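Local coordinates for protein Exo-arabinanase (Penicillium chrysogenum, PDB 3A72) that acts as an exo-1,5-alpha-L-arabinanase, a glycoside hydrolase that probably releases arabinobiose from the ends of arabinan chains, at residues 6-12 against 343-348; 310-316 against 331-337; 173-178 against 201-207. All blocks are in the same frame, centred on the assembly; numbering follows the deposited sequence.

Contact 1. Residues 6-12 against 343-348; sequences LTNVTIF and RVSVSV
L6 to F12 run antiparallel to R343 to V348 in the Velcro closure of a six-bladed beta-propeller: the N-terminal strand completes the last blade from its outer edge. Two bulges break the ladder. N8 and V9 both face V346 in a G1 bulge, where N8 N turns aside to S347 OG (2.9 Å) while V9 N takes V346 O (2.8 Å). I11 and F12 both face V344 in a classic bulge, and V344 O accepts I11 N at 2.8 Å and F12 N at 3.2 Å from the same face of its carbonyl plane.

Outside the ladder, the R343 chain, bent at chi3 (-96°), brings its guanidinium alongside N8 and T10. NH1 and NH2 both grip N8 OD1, at 3.0 and 2.9 Å, with the amide nearly perpendicular (82°) to the guanidinium. The oxygen lies in the guanidinium plane, but NH2 sits above the amide plane. I11 CG1 packs on V346 CG1, which shares its face of the sheet with L6, V9 and V344.

S345 OG and S347 OG both bond to E310, so S347 OG links the bulge to a carboxylate. N8 OD1 takes two N-H donors of one guanidinium, which probably polarises its carbonyl, and T10 OG1 takes a further donor from NH2 (3.2 Å).

Contact 2. Residues 310-316 against 331-337; sequences EEHGYTR and VNSAGVL
The tight end is V331 against R316: V331 CG1 lies over one face of the R316 guanidinium, offset toward its rim and 3.7 Å from R316 NE. The arginine bends at chi3 (67°), which turns the guanidinium back so that NH1 can donate to E311 O (3.1 Å), arriving from above that carbonyl plane. G290 and S285 bind the same guanidinium. E310 CB meets V331 CG1 at 3.7 Å where the E310 and V331 side chains run antiparallel alongside each other, while the E310 carboxylate reaches S345 and S347. In the middle the two backbones come close, G313 CA lying 3.5 Å from G335 O, with S333 OG against the same CA. Y314 N donates to G335 O (2.9 Å), a direct backbone hydrogen bond between the segments, and S333 OG accepts from G335 N in an ST turn. Two waters bridge buried backbone here, one donating to Y314 O and G335 O, another joining Y314 O to A334 N.

The loose side is E311, H312 and V336: the first two are exposed, and the H312 ring meets V336 CG1 only obliquely. At the pocket end L337 puts CD2 over the centre of the Y314 ring, 3.9 Å from the centroid, a CH-pi contact; each touches a bound arabinofuranose unit.

Strand 328-333 lies between strands 344-350 and 317-320 of the last blade, and the 310-316 loop leads into 317-320, with Y314 and T315 reaching M207 on strand 204-212.

Contact 3. Residues 173-178 against 201-207; sequences TYGQTM and YTDRPGM. With AHR (alpha-L-arabinofuranose), chain B.
Q176 and R204 meet at about a right angle beside the bound arabinofuranose. Q176 is stretched out, CG anti to its backbone N and the chain extended beyond it, which carries the amide to the sugar. R204 starts beside its own backbone N and bends at chi3 (59°), laying its guanidinium against Q176 so that CB of the glutamine sits over one face, offset toward the rim. The edge of that guanidinium turns to the sugar: R204 NH2 is 3.0 Å from AHR O3, which lies in its plane, and NH1 bonds to N144.

This is a blade-to-blade junction of the six-bladed propeller. Segment 173-178 leads into strand 177-183 of one blade, and 201-207 enters strand 204-212, the first strand of the next. M207 follows on the pocket wall, with SD 3.6 Å from AHR C1, and E223 and E151 also hydrogen-bond the ligand.

Away from the sugar, M178 sets SD 3.3 Å from G206 C, with CE 4.0 Å from P205 CB. P205 CD in turn rests 3.3 Å from Q176 O. At the other end Y201 sets its ring with T173 O at the edge, 3.6 Å from CD1, and G175 N over one face. That same G175 N donates to Y201 O at 2.9 Å, a bent bond (134°) in the carbonyl plane.

Overall arrangement
From the N terminus, residues 6-12 wait for 343-348, so contact 1 closes a loop holding nearly the whole chain and shuts the propeller ring. Contacts 2 and 3 both lie within that loop, one after the other without crossing. Contact 3 comes first, a short closure that bridges two successive blades. Contact 2 follows in the last blade, the one contact 1 completes; the two share the neighbouring strands 328-333 and 344-350 and the E310 carboxylate. Contacts 2 and 3 meet across the pocket. Contacts 1 and 3 lie on opposite sides of the chain's centre, their own centres about 33 Å apart.

Contact 1. Residues 6-12 against 343-348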
loop_
_atom_site.group_PDB
_atom_site.type_symbol
_atom_site.label_atom_id
_atom_site.label_comp_id
_atom_site.label_asym_id
_atom_site.label_seq_id
_atom_site.Cartn_x
_atom_site.Cartn_y
_atom_site.Cartn_z
ATOM N N LEU A 6 14.145 16.698 -1.241
ATOM C CA LEU A 6 13.166 17.478 -0.532
ATOM C C LEU A 6 12.935 16.830 0.833
ATOM O O LEU A 6 12.942 15.604 0.913
ATOM C CB LEU A 6 11.808 17.509 -1.282
ATOM C CG LEU A 6 11.802 18.178 -2.633
ATOM C CD1 LEU A 6 10.453 17.905 -3.336
ATOM C CD2 LEU A 6 12.043 19.676 -2.527
ATOM N N THR A 7 12.674 17.622 1.855
ATOM C CA THR A 7 12.460 17.062 3.163
ATOM C C THR A 7 11.198 17.606 3.770
ATOM O O THR A 7 11.026 18.826 3.937
ATOM C CB THR A 7 13.657 17.349 4.098
ATOM O OG1 THR A 7 14.778 16.631 3.531
ATOM C CG2 THR A 7 13.399 16.898 5.526
ATOM N N ASN A 8 10.277 16.696 4.116
ATOM C CA ASN A 8 9.126 17.001 4.937
ATOM C C ASN A 8 8.213 18.059 4.346
ATOM O O ASN A 8 7.712 18.934 5.073
ATOM C CB ASN A 8 9.556 17.401 6.365
ATOM C CG ASN A 8 8.412 17.341 7.328
ATOM O OD1 ASN A 8 7.482 16.546 7.175
ATOM N ND2 ASN A 8 8.510 18.206 8.343
ATOM N N VAL A 9 7.967 17.967 3.039
ATOM C CA VAL A 9 7.040 18.874 2.357
ATOM C C VAL A 9 5.629 18.531 2.766
ATOM O O VAL A 9 5.237 17.370 2.718
ATOM C CB VAL A 9 7.195 18.806 0.858
ATOM C CG1 VAL A 9 6.189 19.663 0.153
ATOM C CG2 VAL A 9 8.615 19.170 0.432
ATOM N N THR A 10 4.831 19.529 3.139
ATOM C CA THR A 10 3.433 19.288 3.464
ATOM C C THR A 10 2.567 19.145 2.221
ATOM O O THR A 10 2.510 20.045 1.377
ATOM C CB THR A 10 2.847 20.447 4.235
ATOM O OG1 THR A 10 3.629 20.723 5.315
ATOM C CG2 THR A 10 1.470 20.113 4.778
ATOM N N ILE A 11 1.910 18.024 2.098
ATOM C CA ILE A 11 0.907 17.844 1.071
ATOM C C ILE A 11 -0.446 18.342 1.557
ATOM O O ILE A 11 -1.157 19.054 0.849
ATOM C CB ILE A 11 0.790 16.345 0.642
ATOM C CG1 ILE A 11 2.142 15.825 0.132
ATOM C CG2 ILE A 11 -0.333 16.194 -0.371
ATOM C CD1 ILE A 11 2.122 14.416 -0.400
ATOM N N PHE A 12 -0.812 17.951 2.792
ATOM C CA PHE A 12 -2.084 18.336 3.384
ATOM C C PHE A 12 -1.977 18.356 4.897
ATOM O O PHE A 12 -1.540 17.352 5.510
ATOM C CB PHE A 12 -3.181 17.339 2.986
ATOM C CG PHE A 12 -4.539 17.573 3.598
ATOM C CD1 PHE A 12 -5.237 18.724 3.372
ATOM C CD2 PHE A 12 -5.112 16.613 4.404
ATOM C CE1 PHE A 12 -6.496 18.924 3.876
ATOM C CE2 PHE A 12 -6.373 16.788 4.927
ATOM C CZ PHE A 12 -7.068 17.940 4.667
ATOM N N ARG A 343 -0.399 14.690 9.717
ATOM C CA ARG A 343 -0.446 15.428 8.467
ATOM C C ARG A 343 0.102 14.538 7.383
ATOM O O ARG A 343 0.750 13.527 7.669
ATOM C CB ARG A 343 0.324 16.773 8.560
ATOM C CG ARG A 343 1.758 16.573 9.010
ATOM C CD ARG A 343 2.426 17.942 9.173
ATOM N NE ARG A 343 3.193 18.443 8.102
ATOM C CZ ARG A 343 4.390 17.975 7.747
ATOM N NH1 ARG A 343 4.818 16.927 8.463
ATOM N NH2 ARG A 343 5.231 18.347 6.840
ATOM N N VAL A 344 -0.133 14.931 6.138
ATOM C CA VAL A 344 0.384 14.209 4.989
ATOM C C VAL A 344 1.590 14.966 4.480
ATOM O O VAL A 344 1.488 16.146 4.146
ATOM C CB VAL A 344 -0.682 14.057 3.885
ATOM C CG1 VAL A 344 -0.116 13.162 2.797
ATOM C CG2 VAL A 344 -1.975 13.510 4.451
ATOM N N SER A 345 2.743 14.287 4.433
ATOM C CA SER A 345 4.007 14.901 4.041
ATOM C C SER A 345 4.773 13.959 3.118
ATOM O O SER A 345 4.518 12.757 3.032
ATOM C CB SER A 345 4.826 15.295 5.247
ATOM O OG SER A 345 5.272 14.195 5.975
ATOM N N VAL A 346 5.798 14.533 2.478
ATOM C CA VAL A 346 6.634 13.772 1.594
ATOM C C VAL A 346 8.062 14.320 1.597
ATOM O O VAL A 346 8.288 15.527 1.670
ATOM C CB VAL A 346 6.039 13.791 0.159
ATOM C CG1 VAL A 346 6.001 15.189 -0.426
ATOM C CG2 VAL A 346 6.755 12.839 -0.774
ATOM N N SER A 347 9.004 13.365 1.519
ATOM C CA SER A 347 10.410 13.672 1.261
ATOM C C SER A 347 10.827 12.962 -0.030
ATOM O O SER A 347 10.238 11.957 -0.403
ATOM C CB SER A 347 11.280 13.238 2.418
ATOM O OG SER A 347 10.927 13.876 3.635
ATOM N N VAL A 348 11.866 13.514 -0.667
ATOM C CA VAL A 348 12.472 12.903 -1.842
ATOM C C VAL A 348 13.942 12.760 -1.550
ATOM O O VAL A 348 14.602 13.727 -1.155
ATOM C CB VAL A 348 12.219 13.744 -3.112
ATOM C CG1 VAL A 348 12.904 13.098 -4.317
ATOM C CG2 VAL A 348 10.732 13.870 -3.384
HETATM O O HOH W 1 2.160 21.322 8.095
#

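Contact 2. Residues 310-316 against 331-337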
loop_
_atom_site.group_PDB
_atom_site.type_symbol
_atom_site.label_atom_id
_atom_site.label_comp_id
_atom_site.label_asym_id
_atom_site.label_seq_id
_atom_site.Cartn_x
_atom_site.Cartn_y
_atom_site.Cartn_z
ATOM N N GLU A 310 12.307 11.606 6.326
ATOM C CA GLU A 310 10.871 11.593 6.538
ATOM C C GLU A 310 10.537 10.889 7.845
ATOM O O GLU A 310 11.126 9.863 8.157
ATOM C CB GLU A 310 10.197 10.885 5.395
ATOM C CG GLU A 310 8.693 10.836 5.466
ATOM C CD GLU A 310 8.014 12.162 5.290
ATOM O OE1 GLU A 310 8.550 13.158 4.822
ATOM O OE2 GLU A 310 6.781 12.128 5.671
ATOM N N GLU A 311 9.599 11.449 8.581
ATOM C CA GLU A 311 9.168 10.822 9.829
ATOM C C GLU A 311 8.631 9.431 9.600
ATOM O O GLU A 311 8.166 9.075 8.515
ATOM C CB GLU A 311 8.086 11.693 10.459
ATOM C CG GLU A 311 6.792 11.775 9.675
ATOM C CD GLU A 311 5.745 12.717 10.302
ATOM O OE1 GLU A 311 6.129 13.684 11.025
ATOM O OE2 GLU A 311 4.543 12.506 10.047
ATOM N N HIS A 312 8.684 8.626 10.664
ATOM C CA HIS A 312 8.012 7.348 10.640
ATOM C C HIS A 312 6.496 7.549 10.583
ATOM O O HIS A 312 5.966 8.536 11.063
ATOM C CB HIS A 312 8.376 6.481 11.843
ATOM C CG HIS A 312 7.596 6.717 13.047
ATOM N ND1 HIS A 312 7.753 7.734 13.885
ATOM C CD2 HIS A 312 6.524 5.995 13.509
ATOM C CE1 HIS A 312 6.858 7.666 14.879
ATOM N NE2 HIS A 312 6.112 6.600 14.666
ATOM N N GLY A 313 5.797 6.572 9.996
ATOM C CA GLY A 313 4.358 6.606 10.027
ATOM C C GLY A 313 3.793 5.272 9.588
ATOM O O GLY A 313 4.449 4.438 8.991
ATOM N N TYR A 314 2.473 5.131 9.866
ATOM C CA TYR A 314 1.763 3.907 9.565
ATOM C C TYR A 314 1.663 3.694 8.047
ATOM O O TYR A 314 1.264 4.601 7.298
ATOM C CB TYR A 314 0.368 3.999 10.128
ATOM C CG TYR A 314 -0.504 2.754 9.972
ATOM C CD1 TYR A 314 -0.133 1.544 10.520
ATOM C CD2 TYR A 314 -1.679 2.834 9.285
ATOM C CE1 TYR A 314 -0.889 0.419 10.379
ATOM C CE2 TYR A 314 -2.513 1.732 9.182
ATOM C CZ TYR A 314 -2.120 0.527 9.740
ATOM O OH TYR A 314 -2.962 -0.563 9.682
ATOM N N THR A 315 2.043 2.471 7.609
ATOM C CA THR A 315 2.114 2.106 6.197
ATOM C C THR A 315 2.694 3.214 5.301
ATOM O O THR A 315 2.235 3.499 4.206
ATOM C CB THR A 315 0.754 1.537 5.709
ATOM O OG1 THR A 315 0.995 0.830 4.455
ATOM C CG2 THR A 315 -0.356 2.505 5.506
ATOM N N ARG A 316 3.778 3.815 5.809
ATOM C CA ARG A 316 4.509 4.831 5.069
ATOM C C ARG A 316 4.827 4.316 3.683
ATOM O O ARG A 316 5.310 3.195 3.524
ATOM C CB ARG A 316 5.761 5.224 5.865
ATOM C CG ARG A 316 6.508 6.409 5.303
ATOM C CD ARG A 316 7.652 6.845 6.196
ATOM N NE ARG A 316 8.686 5.814 6.208
ATOM C CZ ARG A 316 9.870 5.963 6.777
ATOM N NH1 ARG A 316 10.231 7.119 7.325
ATOM N NH2 ARG A 316 10.754 4.956 6.788
ATOM N N VAL A 331 9.233 9.266 -0.177
ATOM C CA VAL A 331 8.905 8.682 1.107
ATOM C C VAL A 331 7.756 9.526 1.682
ATOM O O VAL A 331 7.948 10.706 1.970
ATOM C CB VAL A 331 10.109 8.630 2.077
ATOM C CG1 VAL A 331 9.726 7.829 3.296
ATOM C CG2 VAL A 331 11.340 8.107 1.393
ATOM N N ASN A 332 6.566 8.944 1.790
ATOM C CA ASN A 332 5.315 9.699 1.999
ATOM C C ASN A 332 4.601 9.169 3.209
ATOM O O ASN A 332 4.196 7.980 3.213
ATOM C CB ASN A 332 4.493 9.530 0.733
ATOM C CG ASN A 332 3.079 10.003 0.703
ATOM O OD1 ASN A 332 2.598 10.918 1.484
ATOM N ND2 ASN A 332 2.306 9.456 -0.114
ATOM N N SER A 333 4.432 9.979 4.236
ATOM C CA SER A 333 3.691 9.614 5.432
ATOM C C SER A 333 2.356 10.359 5.499
ATOM O O SER A 333 2.234 11.504 5.037
ATOM C CB SER A 333 4.517 9.963 6.707
ATOM O OG SER A 333 3.799 9.534 7.862
ATOM N N ALA A 334 1.375 9.738 6.169
ATOM C CA ALA A 334 0.125 10.395 6.528
ATOM C C ALA A 334 -0.125 10.350 8.011
ATOM O O ALA A 334 -1.253 10.633 8.464
ATOM C CB ALA A 334 -1.073 9.845 5.744
ATOM N N GLY A 335 0.887 10.018 8.818
ATOM C CA GLY A 335 0.751 10.024 10.256
ATOM C C GLY A 335 0.752 8.677 10.876
ATOM O O GLY A 335 1.071 7.666 10.241
ATOM N N VAL A 336 0.434 8.633 12.175
ATOM C CA VAL A 336 0.462 7.405 12.984
ATOM C C VAL A 336 -0.955 7.046 13.383
ATOM O O VAL A 336 -1.879 7.879 13.409
ATOM C CB VAL A 336 1.362 7.570 14.222
ATOM C CG1 VAL A 336 2.793 7.855 13.785
ATOM C CG2 VAL A 336 0.853 8.661 15.160
ATOM N N LEU A 337 -1.182 5.773 13.732
ATOM C CA LEU A 337 -2.469 5.326 14.245
ATOM C C LEU A 337 -2.879 6.189 15.433
ATOM O O LEU A 337 -2.081 6.442 16.349
ATOM C CB LEU A 337 -2.344 3.858 14.716
ATOM C CG LEU A 337 -2.284 2.830 13.538
ATOM C CD1 LEU A 337 -1.820 1.472 14.059
ATOM C CD2 LEU A 337 -3.618 2.684 12.808
HETATM O O HOH W 2 3.850 10.098 10.223
HETATM O O HOH W 3 -0.424 6.678 8.041
HETATM O O HOH W 4 2.537 7.109 6.938
#

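Contact 3. Residues 173-178 against 201-207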
loop_
_atom_site.group_PDB
_atom_site.type_symbol
_atom_site.label_atom_id
_atom_site.label_comp_id
_atom_site.label_asym_id
_atom_site.label_seq_id
_atom_site.Cartn_x
_atom_site.Cartn_y
_atom_site.Cartn_z
ATOM N N THR A 173 -10.943 -20.713 10.910
ATOM C CA THR A 173 -9.713 -21.357 10.882
ATOM C C THR A 173 -8.514 -20.430 11.154
ATOM O O THR A 173 -7.506 -20.884 11.700
ATOM C CB THR A 173 -9.595 -21.960 9.475
ATOM O OG1 THR A 173 -10.772 -22.777 9.243
ATOM C CG2 THR A 173 -8.323 -22.794 9.443
ATOM N N TYR A 174 -8.608 -19.181 10.792
ATOM C CA TYR A 174 -7.499 -18.229 10.864
ATOM C C TYR A 174 -7.972 -16.935 11.485
ATOM O O TYR A 174 -9.067 -16.480 11.220
ATOM C CB TYR A 174 -6.985 -17.919 9.451
ATOM C CG TYR A 174 -6.614 -19.149 8.658
ATOM C CD1 TYR A 174 -5.487 -19.859 8.919
ATOM C CD2 TYR A 174 -7.458 -19.575 7.622
ATOM C CE1 TYR A 174 -5.108 -20.998 8.216
ATOM C CE2 TYR A 174 -7.105 -20.720 6.897
ATOM C CZ TYR A 174 -5.932 -21.407 7.203
ATOM O OH TYR A 174 -5.659 -22.544 6.461
ATOM N N GLY A 175 -7.125 -16.261 12.276
ATOM C CA GLY A 175 -7.409 -14.918 12.685
ATOM C C GLY A 175 -7.484 -13.985 11.489
ATOM O O GLY A 175 -8.386 -13.141 11.372
ATOM N N GLN A 176 -6.480 -14.071 10.607
ATOM C CA GLN A 176 -6.426 -13.326 9.355
ATOM C C GLN A 176 -5.553 -14.111 8.386
ATOM O O GLN A 176 -4.606 -14.773 8.811
ATOM C CB GLN A 176 -5.945 -11.896 9.551
ATOM C CG GLN A 176 -6.061 -11.012 8.315
ATOM C CD GLN A 176 -5.699 -9.578 8.611
ATOM O OE1 GLN A 176 -4.449 -9.245 8.588
ATOM N NE2 GLN A 176 -6.620 -8.761 8.864
ATOM N N THR A 177 -5.823 -13.965 7.099
ATOM C CA THR A 177 -4.971 -14.444 6.015
ATOM C C THR A 177 -4.701 -13.325 5.060
ATOM O O THR A 177 -5.276 -12.226 5.162
ATOM C CB THR A 177 -5.617 -15.628 5.259
ATOM O OG1 THR A 177 -6.719 -15.104 4.538
ATOM C CG2 THR A 177 -6.018 -16.729 6.230
ATOM N N MET A 178 -3.861 -13.571 4.040
ATOM C CA MET A 178 -3.817 -12.685 2.887
ATOM C C MET A 178 -4.116 -13.521 1.637
ATOM O O MET A 178 -3.730 -14.713 1.542
ATOM C CB MET A 178 -2.493 -11.974 2.733
ATOM C CG MET A 178 -2.236 -11.026 3.915
ATOM S SD MET A 178 -0.592 -10.285 3.908
ATOM C CE MET A 178 0.382 -11.770 3.999
ATOM N N TYR A 201 -4.086 -20.218 15.098
ATOM C CA TYR A 201 -5.225 -19.334 14.911
ATOM C C TYR A 201 -4.921 -17.861 15.154
ATOM O O TYR A 201 -5.384 -16.980 14.428
ATOM C CB TYR A 201 -6.383 -19.828 15.813
ATOM C CG TYR A 201 -7.604 -18.888 15.684
ATOM C CD1 TYR A 201 -8.441 -19.018 14.588
ATOM C CD2 TYR A 201 -7.832 -17.892 16.645
ATOM C CE1 TYR A 201 -9.525 -18.153 14.472
ATOM C CE2 TYR A 201 -8.913 -17.037 16.500
ATOM C CZ TYR A 201 -9.753 -17.176 15.428
ATOM O OH TYR A 201 -10.832 -16.316 15.289
ATOM N N THR A 202 -4.160 -17.575 16.201
ATOM C CA THR A 202 -3.863 -16.221 16.575
ATOM C C THR A 202 -2.864 -15.526 15.646
ATOM O O THR A 202 -2.666 -14.305 15.813
ATOM C CB THR A 202 -3.378 -16.113 18.033
ATOM O OG1 THR A 202 -2.264 -16.985 18.182
ATOM C CG2 THR A 202 -4.483 -16.500 19.029
ATOM N N ASP A 203 -2.279 -16.231 14.700
ATOM C CA ASP A 203 -1.443 -15.551 13.690
ATOM C C ASP A 203 -2.331 -14.654 12.812
ATOM O O ASP A 203 -3.420 -15.044 12.368
ATOM C CB ASP A 203 -0.698 -16.546 12.848
ATOM C CG ASP A 203 0.463 -17.235 13.529
ATOM O OD1 ASP A 203 0.690 -16.995 14.729
ATOM O OD2 ASP A 203 1.163 -18.016 12.806
ATOM N N ARG A 204 -1.801 -13.472 12.531
ATOM C CA ARG A 204 -2.474 -12.472 11.696
ATOM C C ARG A 204 -1.428 -11.874 10.746
ATOM O O ARG A 204 -0.970 -10.732 10.898
ATOM C CB ARG A 204 -3.159 -11.358 12.549
ATOM C CG ARG A 204 -4.290 -11.920 13.391
ATOM C CD ARG A 204 -4.865 -10.839 14.368
ATOM N NE ARG A 204 -5.354 -9.706 13.629
ATOM C CZ ARG A 204 -6.509 -9.615 13.019
ATOM N NH1 ARG A 204 -7.448 -10.522 13.180
ATOM N NH2 ARG A 204 -6.721 -8.572 12.259
ATOM N N PRO A 205 -1.041 -12.620 9.699
ATOM C CA PRO A 205 -0.296 -12.000 8.607
ATOM C C PRO A 205 -1.192 -10.946 7.965
ATOM O O PRO A 205 -2.427 -11.154 7.843
ATOM C CB PRO A 205 -0.004 -13.184 7.695
ATOM C CG PRO A 205 -1.198 -14.087 7.873
ATOM C CD PRO A 205 -1.461 -14.018 9.363
ATOM N N GLY A 206 -0.622 -9.837 7.519
ATOM C CA GLY A 206 -1.403 -8.759 6.927
ATOM C C GLY A 206 -0.554 -7.827 6.112
ATOM O O GLY A 206 0.672 -7.771 6.180
ATOM N N MET A 207 -1.254 -6.974 5.342
ATOM C CA MET A 207 -0.737 -5.790 4.701
ATOM C C MET A 207 0.236 -6.112 3.576
ATOM O O MET A 207 1.397 -5.740 3.589
ATOM C CB MET A 207 -0.093 -4.839 5.712
ATOM C CG MET A 207 -1.030 -4.549 6.894
ATOM S SD MET A 207 -0.552 -3.136 7.925
ATOM C CE MET A 207 -1.141 -1.784 6.892
HETATM O O5 AHR B . -6.685 -2.057 11.083
HETATM C C5 AHR B . -6.693 -3.164 10.124
HETATM C C4 AHR B . -5.570 -4.099 10.478
HETATM O O4 AHR B . -4.331 -3.435 10.194
HETATM C C3 AHR B . -5.567 -5.366 9.631
HETATM O O3 AHR B . -6.371 -6.375 10.268
HETATM C C2 AHR B . -4.063 -5.735 9.606
HETATM O O2 AHR B . -3.660 -6.372 8.395
HETATM C C1 AHR B . -3.342 -4.411 9.850
HETATM O O1 AHR B . -2.486 -4.507 11.025
HETATM O O HOH W 5 -4.145 -17.615 11.573
#